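Local coordinates for putative adhesin (Bacteroides fragilis NCTC 9343, PDB 3PET), which is of unknown function but, as a putative lipoprotein with a right-handed beta-helix related to auto-transporter adhesin heads, is probably a cell-surface protein involved in adhesion, at residues Val18-Lys23 against Gly40-Gln45; Asn31-Gln36 against Lys80-Ile85; Gln130-Gln135 against Gln149-His154; Asn169-Ser174 against Glu187-Ala192. One frame throughout, in Å; residues are numbered along the deposited sequence. Where two conformers were deposited one is given.

Contact 1 (Val18-Lys23 against Gly40-Gln45); sequences VKEFNK and GKTDLQ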
# COMPACT_ATOMS: atom_id res chain seq x y z
N VAL A 18 -13.19 21.62 22.52
CA VAL A 18 -14.20 20.98 21.67
C VAL A 18 -15.26 20.27 22.53
O VAL A 18 -15.00 19.93 23.69
CB VAL A 18 -13.50 19.98 20.69
CG1 VAL A 18 -12.61 20.71 19.71
CG2 VAL A 18 -12.69 18.91 21.44
N LYS A 19 -16.43 20.04 21.94
CA LYS A 19 -17.52 19.26 22.53
C LYS A 19 -17.06 17.81 22.64
O LYS A 19 -16.15 17.41 21.90
CB LYS A 19 -18.77 19.33 21.64
CG LYS A 19 -19.58 20.61 21.77
CD LYS A 19 -20.97 20.37 21.21
CE LYS A 19 -21.67 21.64 20.83
NZ LYS A 19 -22.80 21.35 19.90
N GLU A 20 -17.68 17.00 23.51
CA GLU A 20 -17.27 15.61 23.61
C GLU A 20 -17.62 14.84 22.32
O GLU A 20 -18.62 15.12 21.66
CB GLU A 20 -17.87 14.93 24.85
CG GLU A 20 -17.29 13.53 25.06
CD GLU A 20 -17.72 12.82 26.32
OE1 GLU A 20 -18.20 13.50 27.26
OE2 GLU A 20 -17.56 11.58 26.40
N PHE A 21 -16.73 13.93 21.94
CA PHE A 21 -16.82 13.09 20.75
C PHE A 21 -16.36 11.68 21.13
O PHE A 21 -15.64 11.52 22.12
CB PHE A 21 -15.93 13.67 19.60
CG PHE A 21 -14.48 13.85 20.00
CD1 PHE A 21 -13.59 12.78 19.95
CD2 PHE A 21 -14.03 15.06 20.51
CE1 PHE A 21 -12.27 12.93 20.39
CE2 PHE A 21 -12.71 15.21 20.94
CZ PHE A 21 -11.84 14.14 20.88
N ASN A 22 -16.74 10.69 20.32
CA ASN A 22 -16.29 9.31 20.52
C ASN A 22 -15.72 8.75 19.20
O ASN A 22 -15.44 7.56 19.10
CB ASN A 22 -17.42 8.43 21.07
CG ASN A 22 -18.61 8.24 20.16
OD1 ASN A 22 -18.82 8.94 19.16
ND2 ASN A 22 -19.44 7.30 20.50
N LYS A 23 -15.54 9.64 18.21
CA LYS A 23 -15.00 9.29 16.90
C LYS A 23 -14.08 10.39 16.41
O LYS A 23 -14.29 11.56 16.70
CB LYS A 23 -16.10 9.03 15.85
CG LYS A 23 -16.96 7.79 16.11
CD LYS A 23 -18.07 7.60 15.06
CE LYS A 23 -19.29 8.54 15.13
NZ LYS A 23 -20.15 8.35 16.35
N GLY A 40 -12.81 12.34 33.02
CA GLY A 40 -13.99 12.76 32.26
C GLY A 40 -13.80 13.93 31.30
O GLY A 40 -14.78 14.50 30.83
N LYS A 41 -12.56 14.28 30.98
CA LYS A 41 -12.28 15.44 30.14
C LYS A 41 -12.12 15.13 28.65
O LYS A 41 -11.66 14.06 28.27
CB LYS A 41 -11.01 16.14 30.64
CG LYS A 41 -11.28 16.90 31.95
CD LYS A 41 -10.12 17.78 32.38
CE LYS A 41 -10.37 18.46 33.71
NZ LYS A 41 -11.72 19.09 33.81
N THR A 42 -12.52 16.10 27.81
CA THR A 42 -12.35 16.07 26.35
C THR A 42 -11.41 17.22 26.00
O THR A 42 -11.61 18.33 26.48
CB THR A 42 -13.69 16.12 25.60
OG1 THR A 42 -14.41 14.95 25.94
CG2 THR A 42 -13.51 16.15 24.09
N ASP A 43 -10.37 16.96 25.20
CA ASP A 43 -9.44 18.02 24.85
C ASP A 43 -8.74 17.73 23.53
O ASP A 43 -8.57 16.58 23.12
CB ASP A 43 -8.40 18.24 25.98
CG ASP A 43 -7.62 19.54 25.82
OD1 ASP A 43 -8.26 20.61 25.59
OD2 ASP A 43 -6.37 19.47 25.80
N LEU A 44 -8.37 18.81 22.84
CA LEU A 44 -7.63 18.78 21.60
C LEU A 44 -6.56 19.82 21.65
O LEU A 44 -6.86 21.01 21.88
CB LEU A 44 -8.54 19.00 20.36
CG LEU A 44 -7.80 19.14 19.02
CD1 LEU A 44 -7.13 17.82 18.58
CD2 LEU A 44 -8.70 19.67 17.95
N GLN A 45 -5.30 19.38 21.47
CA GLN A 45 -4.16 20.28 21.41
C GLN A 45 -3.38 20.02 20.17
O GLN A 45 -3.15 18.85 19.80
CB GLN A 45 -3.24 20.18 22.63
CG GLN A 45 -3.96 20.40 23.94
CD GLN A 45 -3.05 20.53 25.12
OE1 GLN A 45 -1.94 19.98 25.17
NE2 GLN A 45 -3.54 21.25 26.11
O HOH W 1 -13.26 20.39 25.61
O HOH W 2 -15.77 15.08 28.30

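Contact 2 (Asn31-Gln36 against Lys80-Ile85); sequences NIYYTQ and KMKITI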
# COMPACT_ATOMS: atom_id res chain seq x y z
N ASN A 31 1.53 13.69 13.24
CA ASN A 31 1.28 12.51 14.07
C ASN A 31 0.23 12.79 15.08
O ASN A 31 0.17 13.90 15.64
CB ASN A 31 2.57 12.02 14.73
CG ASN A 31 3.59 11.54 13.72
OD1 ASN A 31 3.25 10.98 12.68
ND2 ASN A 31 4.85 11.80 13.97
N ILE A 32 -0.62 11.79 15.32
CA ILE A 32 -1.72 11.91 16.28
C ILE A 32 -1.50 10.98 17.46
O ILE A 32 -1.21 9.79 17.26
CB ILE A 32 -3.09 11.64 15.60
CG1 ILE A 32 -3.36 12.69 14.49
CG2 ILE A 32 -4.23 11.55 16.65
CD1 ILE A 32 -4.53 12.35 13.55
N TYR A 33 -1.70 11.51 18.68
CA TYR A 33 -1.57 10.74 19.91
C TYR A 33 -2.89 10.83 20.65
O TYR A 33 -3.27 11.91 21.11
CB TYR A 33 -0.38 11.25 20.77
CG TYR A 33 0.97 11.04 20.11
CD1 TYR A 33 1.47 11.97 19.20
CD2 TYR A 33 1.70 9.88 20.33
CE1 TYR A 33 2.70 11.76 18.56
CE2 TYR A 33 2.93 9.67 19.71
CZ TYR A 33 3.42 10.61 18.82
OH TYR A 33 4.64 10.38 18.23
N TYR A 34 -3.61 9.71 20.73
CA TYR A 34 -4.88 9.68 21.44
C TYR A 34 -4.66 9.08 22.85
O TYR A 34 -3.95 8.09 23.01
CB TYR A 34 -5.97 8.90 20.66
CG TYR A 34 -7.23 8.71 21.48
CD1 TYR A 34 -8.19 9.72 21.56
CD2 TYR A 34 -7.42 7.55 22.24
CE1 TYR A 34 -9.32 9.57 22.37
CE2 TYR A 34 -8.54 7.41 23.06
CZ TYR A 34 -9.49 8.42 23.12
OH TYR A 34 -10.58 8.28 23.94
N THR A 35 -5.30 9.69 23.84
CA THR A 35 -5.31 9.25 25.23
C THR A 35 -6.77 9.13 25.67
O THR A 35 -7.56 10.05 25.45
CB THR A 35 -4.54 10.23 26.15
OG1 THR A 35 -3.19 10.36 25.68
CG2 THR A 35 -4.53 9.77 27.64
N GLN A 36 -7.12 8.00 26.31
CA GLN A 36 -8.44 7.87 26.89
C GLN A 36 -8.38 8.55 28.25
O GLN A 36 -7.58 8.14 29.09
CB GLN A 36 -8.86 6.40 26.98
CG GLN A 36 -10.22 6.21 27.67
CD GLN A 36 -10.69 4.78 27.63
OE1 GLN A 36 -9.91 3.84 27.77
NE2 GLN A 36 -12.00 4.61 27.48
N LYS A 80 7.62 19.06 13.16
CA LYS A 80 7.26 19.42 14.55
C LYS A 80 5.75 19.33 14.85
O LYS A 80 5.38 19.41 16.02
CB LYS A 80 7.79 20.82 14.97
CG LYS A 80 9.32 20.88 15.08
CD LYS A 80 9.84 22.30 14.99
CE LYS A 80 11.35 22.37 14.83
NZ LYS A 80 12.07 22.14 16.12
N MSE A 81 4.89 19.09 13.81
CA MSE A 81 3.42 18.99 13.98
C MSE A 81 3.03 17.80 14.87
O MSE A 81 3.38 16.66 14.55
CB MSE A 81 2.71 18.88 12.62
CG MSE A 81 2.75 20.17 11.80
SE MSE A 81 1.99 21.73 12.73
CE MSE A 81 0.22 21.11 12.93
N LYS A 82 2.35 18.06 15.99
CA LYS A 82 1.88 16.99 16.88
C LYS A 82 0.45 17.29 17.30
O LYS A 82 0.17 18.39 17.81
CB LYS A 82 2.80 16.81 18.11
CG LYS A 82 2.51 15.52 18.85
CD LYS A 82 2.91 15.54 20.32
CE LYS A 82 4.37 15.27 20.52
NZ LYS A 82 4.73 15.18 21.96
N ILE A 83 -0.44 16.33 17.06
CA ILE A 83 -1.85 16.46 17.41
C ILE A 83 -2.12 15.55 18.61
O ILE A 83 -1.93 14.35 18.51
CB ILE A 83 -2.76 16.14 16.18
CG1 ILE A 83 -2.47 17.12 15.01
CG2 ILE A 83 -4.26 16.16 16.58
CD1 ILE A 83 -2.89 16.61 13.57
N THR A 84 -2.55 16.12 19.74
CA THR A 84 -2.82 15.40 20.97
C THR A 84 -4.32 15.45 21.21
O THR A 84 -4.91 16.53 21.31
CB THR A 84 -1.96 15.98 22.10
OG1 THR A 84 -0.61 15.68 21.78
CG2 THR A 84 -2.29 15.38 23.46
N ILE A 85 -4.94 14.26 21.26
CA ILE A 85 -6.40 14.14 21.41
C ILE A 85 -6.73 13.32 22.68
O ILE A 85 -6.09 12.31 22.96
CB ILE A 85 -7.02 13.49 20.14
CG1 ILE A 85 -6.54 14.16 18.83
CG2 ILE A 85 -8.56 13.46 20.22
CD1 ILE A 85 -7.16 13.56 17.48
O HOH W 3 4.34 14.92 13.03

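Contact 3 (Gln130-Gln135 against Gln149-His154); sequences QKLNVQ and QIAALH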
# COMPACT_ATOMS: atom_id res chain seq x y z
N GLN A 130 -14.79 -5.39 22.91
CA GLN A 130 -15.64 -6.54 22.61
C GLN A 130 -15.47 -6.86 21.15
O GLN A 130 -15.12 -7.98 20.80
CB GLN A 130 -17.11 -6.28 22.99
CG GLN A 130 -17.33 -5.97 24.48
CD GLN A 130 -16.70 -6.98 25.42
OE1 GLN A 130 -17.01 -8.17 25.38
NE2 GLN A 130 -15.77 -6.52 26.26
N LYS A 131 -15.73 -5.86 20.28
CA LYS A 131 -15.63 -6.03 18.84
C LYS A 131 -14.63 -5.05 18.26
O LYS A 131 -14.67 -3.85 18.56
CB LYS A 131 -17.00 -5.88 18.17
CG LYS A 131 -18.04 -6.91 18.61
CD LYS A 131 -19.40 -6.63 18.00
CE LYS A 131 -20.44 -7.60 18.50
NZ LYS A 131 -21.79 -7.28 17.97
N LEU A 132 -13.72 -5.56 17.43
CA LEU A 132 -12.72 -4.77 16.74
C LEU A 132 -12.89 -4.98 15.25
O LEU A 132 -12.98 -6.13 14.79
CB LEU A 132 -11.28 -5.11 17.16
CG LEU A 132 -10.15 -4.50 16.31
CD1 LEU A 132 -10.06 -2.97 16.48
CD2 LEU A 132 -8.84 -5.17 16.59
N ASN A 133 -12.96 -3.88 14.52
CA ASN A 133 -13.06 -3.90 13.07
C ASN A 133 -11.95 -3.04 12.49
O ASN A 133 -11.89 -1.86 12.81
CB ASN A 133 -14.45 -3.41 12.58
CG ASN A 133 -14.61 -3.57 11.09
OD1 ASN A 133 -14.54 -4.66 10.56
ND2 ASN A 133 -14.77 -2.48 10.37
N VAL A 134 -11.06 -3.64 11.68
CA VAL A 134 -9.95 -2.93 11.06
C VAL A 134 -10.09 -3.06 9.55
O VAL A 134 -10.14 -4.17 9.01
CB VAL A 134 -8.55 -3.43 11.54
CG1 VAL A 134 -7.41 -2.73 10.80
CG2 VAL A 134 -8.39 -3.25 13.04
N GLN A 135 -10.11 -1.91 8.86
CA GLN A 135 -10.11 -1.85 7.40
C GLN A 135 -8.91 -1.01 7.01
O GLN A 135 -8.96 0.22 7.13
CB GLN A 135 -11.42 -1.25 6.86
CG GLN A 135 -12.68 -2.08 7.16
CD GLN A 135 -13.01 -3.09 6.09
OE1 GLN A 135 -12.47 -3.06 4.98
NE2 GLN A 135 -13.94 -3.97 6.38
N GLN A 149 -13.08 -9.72 21.86
CA GLN A 149 -13.89 -10.94 21.80
C GLN A 149 -13.92 -11.36 20.33
O GLN A 149 -13.71 -12.52 20.01
CB GLN A 149 -15.29 -10.72 22.39
CG GLN A 149 -15.32 -10.69 23.92
CD GLN A 149 -14.98 -12.02 24.58
OE1 GLN A 149 -15.17 -13.11 24.01
NE2 GLN A 149 -14.46 -11.96 25.79
N ILE A 150 -14.11 -10.38 19.44
CA ILE A 150 -14.14 -10.56 17.98
C ILE A 150 -13.19 -9.54 17.36
O ILE A 150 -13.24 -8.37 17.73
CB ILE A 150 -15.58 -10.41 17.39
CG1 ILE A 150 -16.57 -11.38 18.06
CG2 ILE A 150 -15.56 -10.64 15.83
CD1 ILE A 150 -18.05 -10.95 18.03
N ALA A 151 -12.36 -9.98 16.39
CA ALA A 151 -11.47 -9.09 15.63
C ALA A 151 -11.60 -9.37 14.14
O ALA A 151 -11.28 -10.47 13.68
CB ALA A 151 -10.02 -9.24 16.08
N ALA A 152 -12.13 -8.39 13.41
CA ALA A 152 -12.28 -8.44 11.97
C ALA A 152 -11.12 -7.62 11.40
O ALA A 152 -11.00 -6.43 11.72
CB ALA A 152 -13.64 -7.89 11.53
N LEU A 153 -10.20 -8.29 10.70
CA LEU A 153 -8.97 -7.68 10.17
C LEU A 153 -8.97 -7.79 8.67
O LEU A 153 -8.82 -8.90 8.14
CB LEU A 153 -7.73 -8.38 10.79
CG LEU A 153 -7.70 -8.50 12.33
CD1 LEU A 153 -6.49 -9.32 12.81
CD2 LEU A 153 -7.70 -7.12 13.01
N HIS A 154 -9.19 -6.66 7.97
CA HIS A 154 -9.30 -6.64 6.52
C HIS A 154 -8.28 -5.68 5.94
O HIS A 154 -8.41 -4.46 6.07
CB HIS A 154 -10.74 -6.27 6.07
CG HIS A 154 -11.81 -7.12 6.69
ND1 HIS A 154 -11.93 -8.48 6.40
CD2 HIS A 154 -12.77 -6.78 7.58
CE1 HIS A 154 -12.94 -8.92 7.14
NE2 HIS A 154 -13.48 -7.93 7.86

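Contact 4 (Asn169-Ser174 against Glu187-Ala192); sequences NAVEAS and ESIDAA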
# COMPACT_ATOMS: atom_id res chain seq x y z
N ASN A 169 -10.99 -14.02 20.65
CA ASN A 169 -11.63 -15.34 20.66
C ASN A 169 -11.98 -15.75 19.24
O ASN A 169 -11.68 -16.87 18.85
CB ASN A 169 -12.85 -15.38 21.58
CG ASN A 169 -12.45 -15.52 23.02
OD1 ASN A 169 -11.50 -16.24 23.37
ND2 ASN A 169 -13.15 -14.85 23.89
N ALA A 170 -12.57 -14.84 18.46
CA ALA A 170 -12.95 -15.08 17.07
C ALA A 170 -12.25 -14.08 16.17
O ALA A 170 -12.24 -12.88 16.46
CB ALA A 170 -14.46 -14.97 16.92
N VAL A 171 -11.64 -14.58 15.11
CA VAL A 171 -10.94 -13.71 14.16
C VAL A 171 -11.54 -13.91 12.77
O VAL A 171 -11.78 -15.05 12.36
CB VAL A 171 -9.39 -13.95 14.16
CG1 VAL A 171 -8.69 -13.25 12.99
CG2 VAL A 171 -8.77 -13.53 15.48
N GLU A 172 -11.75 -12.80 12.05
CA GLU A 172 -12.15 -12.80 10.63
C GLU A 172 -11.08 -12.02 9.91
O GLU A 172 -10.97 -10.82 10.11
CB GLU A 172 -13.55 -12.22 10.42
CG GLU A 172 -14.65 -13.08 11.03
CD GLU A 172 -15.81 -12.35 11.69
OE1 GLU A 172 -16.03 -11.15 11.38
OE2 GLU A 172 -16.50 -12.98 12.52
N ALA A 173 -10.21 -12.71 9.17
CA ALA A 173 -9.10 -12.04 8.50
C ALA A 173 -9.13 -12.21 7.00
O ALA A 173 -9.32 -13.33 6.51
CB ALA A 173 -7.77 -12.57 9.04
N SER A 174 -8.95 -11.10 6.25
CA SER A 174 -8.89 -11.16 4.80
C SER A 174 -7.81 -10.22 4.31
O SER A 174 -7.77 -9.07 4.74
CB SER A 174 -10.25 -10.86 4.17
OG SER A 174 -10.15 -10.79 2.75
N GLU A 187 -10.46 -19.28 19.74
CA GLU A 187 -11.59 -20.20 19.52
C GLU A 187 -11.92 -20.45 18.03
O GLU A 187 -12.24 -21.59 17.68
CB GLU A 187 -12.85 -19.67 20.22
CG GLU A 187 -12.74 -19.67 21.75
CD GLU A 187 -13.93 -19.10 22.52
OE1 GLU A 187 -14.80 -18.45 21.90
OE2 GLU A 187 -13.95 -19.28 23.76
N SER A 188 -11.91 -19.41 17.19
CA SER A 188 -12.24 -19.60 15.77
C SER A 188 -11.49 -18.62 14.88
O SER A 188 -11.16 -17.50 15.30
CB SER A 188 -13.74 -19.47 15.53
OG SER A 188 -14.20 -18.14 15.73
N ILE A 189 -11.23 -19.05 13.63
CA ILE A 189 -10.57 -18.20 12.65
C ILE A 189 -11.15 -18.45 11.27
O ILE A 189 -11.21 -19.59 10.80
CB ILE A 189 -9.01 -18.23 12.63
CG1 ILE A 189 -8.47 -17.16 11.61
CG2 ILE A 189 -8.44 -19.65 12.33
CD1 ILE A 189 -7.14 -16.68 11.79
N ASP A 190 -11.60 -17.37 10.63
CA ASP A 190 -12.03 -17.36 9.25
C ASP A 190 -10.95 -16.55 8.54
O ASP A 190 -10.79 -15.36 8.85
CB ASP A 190 -13.44 -16.77 9.11
CG ASP A 190 -14.13 -17.11 7.79
OD1 ASP A 190 -13.47 -17.01 6.73
OD2 ASP A 190 -15.33 -17.45 7.82
N ALA A 191 -10.12 -17.19 7.70
CA ALA A 191 -9.00 -16.50 7.05
C ALA A 191 -9.05 -16.68 5.55
O ALA A 191 -9.28 -17.80 5.07
CB ALA A 191 -7.66 -17.02 7.60
N ALA A 192 -8.88 -15.56 4.79
CA ALA A 192 -8.91 -15.61 3.33
C ALA A 192 -7.75 -14.83 2.72
O ALA A 192 -7.70 -13.61 2.85
CB ALA A 192 -10.24 -15.05 2.82
O HOH W 4 -13.93 -16.69 13.19
O HOH W 5 -12.17 -13.92 5.87

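Contact 1 (Val18-Lys23 against Gly40-Gln45)
Thr42 carries this contact: its methyl and hydroxyl meet Val18, Lys19, Glu20 and Phe21, in the irregular loop that joins strand 11-16 to strand 23-26 near the N-terminal end of a right-handed beta-helix. The loop passes the beginning of strand 43-47 at a steep angle, 119° between the touching parts, and the two pair through side chains and water instead of direct backbone bonds.

The apolar part gathers round Thr42 CG2, which lies anti to its own backbone N and reaches into the loop. There it approaches the Phe21 ring obliquely, 3.4 Å from CE2, and sits 3.9 Å from CG2 of Val18. The same Val18 CG2 lies in the plane of the Phe21 ring, at its edge, and also touches Leu44 CB, which extends the apolar patch along the strand. Val58 of strand 56-61 borders both Val18 and Leu44, and Ile85 of strand 82-87 borders both Phe21 and Leu44, so the patch is closed by neighbouring strands.

The polar part is on the outer side. The methylene chain of Glu20 crosses Thr42 at about a right angle, with CG 3.3 Å from OG1. One water donates to the carbonyls Val18 O and Thr42 O and so links the two backbones. A second water donates to Gly40 O, lies 2.7 Å from Thr42 OG1 in a hydrogen bond, and gives a weak bond of 3.1 Å to Glu20 OE1.

Contact 2 (Asn31-Gln36 against Lys80-Ile85)
Ile32 and Ile83 lie side by side, pointing the same way, with CG1 of Ile32 3.9 Å from CB of Ile83. Next along, Ile85 is gripped by two neighbours: its CD1 lies 3.6 Å from CG2 of Ile32, and Ile85 CG2 lies 4.0 Å from Tyr34 CD1, at the ring edge and in its plane. All four side chains are on the buried face of the sheet.

On the other face Lys82 and Tyr33 cross at about a right angle. Lys82 CG, anti to the backbone N (chi1 -167°), rests 3.7 Å from Tyr33 CD1. The chain then bends at chi3, and NZ stays 5.6 Å from the ring centroid, at most a weak cation-pi attraction; NZ also bonds a tetraethylene glycol molecule, probably from the crystallisation liquor.

The parallel ladder that sets these pairs opposite each other has four backbone bonds: Ile83 N to Asn31 O, Tyr33 N to Ile83 O, Ile85 N to Tyr33 O and Thr35 N to Ile85 O. Where the ladder starts, a water accepts from Asn31 N and donates to Met81 O (selenomethionine).

Further out, Tyr34 OH bonds Ser87 OG, Asn31 OD1 accepts from the backbone of Asp100, and the Tyr33 ring stacks on His102. Strand 31-36 lies between strand 82-87 and strand 101-103 of the beta-helix, while strand 43-47 pairs antiparallel with the other edge of strand 82-87; the isoleucines face strands 23-26 and 64-69.

Contact 3 (Gln130-Gln135 against Gln149-His154)
Gln130-Gln135 and Gln149-His154 run parallel, their strand axes 3° apart and 4.7 Å at closest approach, in exact register from Gln130 beside Gln149 to Gln135 beside His154. At the corner, Gln130 O takes a well-formed bond from Ile150 N and a weak one from Gln149 N; four more bonds continue the ladder to His154 N on Val134 O.

Equivalent residues of successive coils sit side by side; of the pairs on the outside only Gln130 and Gln149 are identical. Their amide planes are 24° apart, with Gln130 OE1 3.4 Å from Gln149 CG, and Gln149 OE1 is held by Asn169 ND2 of the following coil. Asn133 CG is anti to its backbone N; OD1 lies 3.5 Å from Ala152 CB, while ND2 bonds Asp113. At the far end the Gln135 and His154 side chains cross at a slant, amide and ring planes 34° apart, Gln135 NE2 3.3 Å from His154 CD2; Gln135 OE1 takes its bond from Lys156 NZ.

The inward face is purely apolar. Leu153 CD2 meets Val134 CG2 at 3.9 Å and Leu132 CD2 at 4.2 Å; Leu132 CD2 also touches Ala151 CB.

These side chains fill the bore against Leu144 of strand 142-145 and Leu166 of strand 161-168. Strand 131-136 is flanked on its other edge by strand 111-116, and strand 147-155 by strand 171-175.

Contact 4 (Asn169-Ser174 against Glu187-Ala192)
Asn169 and Glu187 stack at the corner of two successive coils of the right-handed beta-helix, whose strands 171-175 and 188-193 run parallel. The two side chains point the same way, with the amide and carboxylate planes 16° apart and Asn169 CB 3.7 Å from Glu187 OE1. Asn169 ND2 gives its hydrogen bond to Gln149 OE1, which ties the pair to the preceding coil.

Among the backbone bonds, Asn169 O is gripped twice: Glu187 N sits in the carbonyl plane, on a lone pair, and Ser188 N is also in the plane. From there the ladder proceeds through Val171 N to Ser188 O, Asp190 N to Val171 O, Ala173 N to Asp190 O at 2.7 Å, and Ala192 N to Ala173 O.

Apolar contacts are inside. Val171 and Ile189 lie side by side, CG1 of Val171 4.0 Å from CD1 of Ile189, both against Cys183 of strand 181-185. Ala173 and Ala191 follow on the same face, with Ile199 covering Ala191.

The outer face is polar and partly wet. Glu172 and Asp190 are neighbours there, their carboxylates apart at 6.6 Å between OE2 and OD2, and Asp190 touches Ser209 of strand 207-212, on the other edge. In the conformer described here, Ser188 OG (chi1 68°) comes 3.4 Å from Ala170 CB. It also hydrogen-bonds a water that donates to Val171 O at 2.8 Å.

In the fold
All four contacts are partly buried. Contacts 2, 3 and 4 are parallel coil-to-coil ladders, each with a buried apolar inner face and a more exposed, polar outer one, and half the touching residues of contact 2 are buried. Contact 1 is a loop against a strand, centred on one threonine, with a small apolar patch and two bridging waters. Contacts 1 and 2 touch at the N-terminal end, where Gln45 O probably accepts from Thr84 N. Contacts 3 and 4 are adjacent further along the solenoid, joined by a probable bond from Leu153 N to Glu172 O. Inside, contact 2 has isoleucines and a tyrosine, contact 3 leucines, a valine and Ala151, contact 4 two alanines beside Val171 and Ile189.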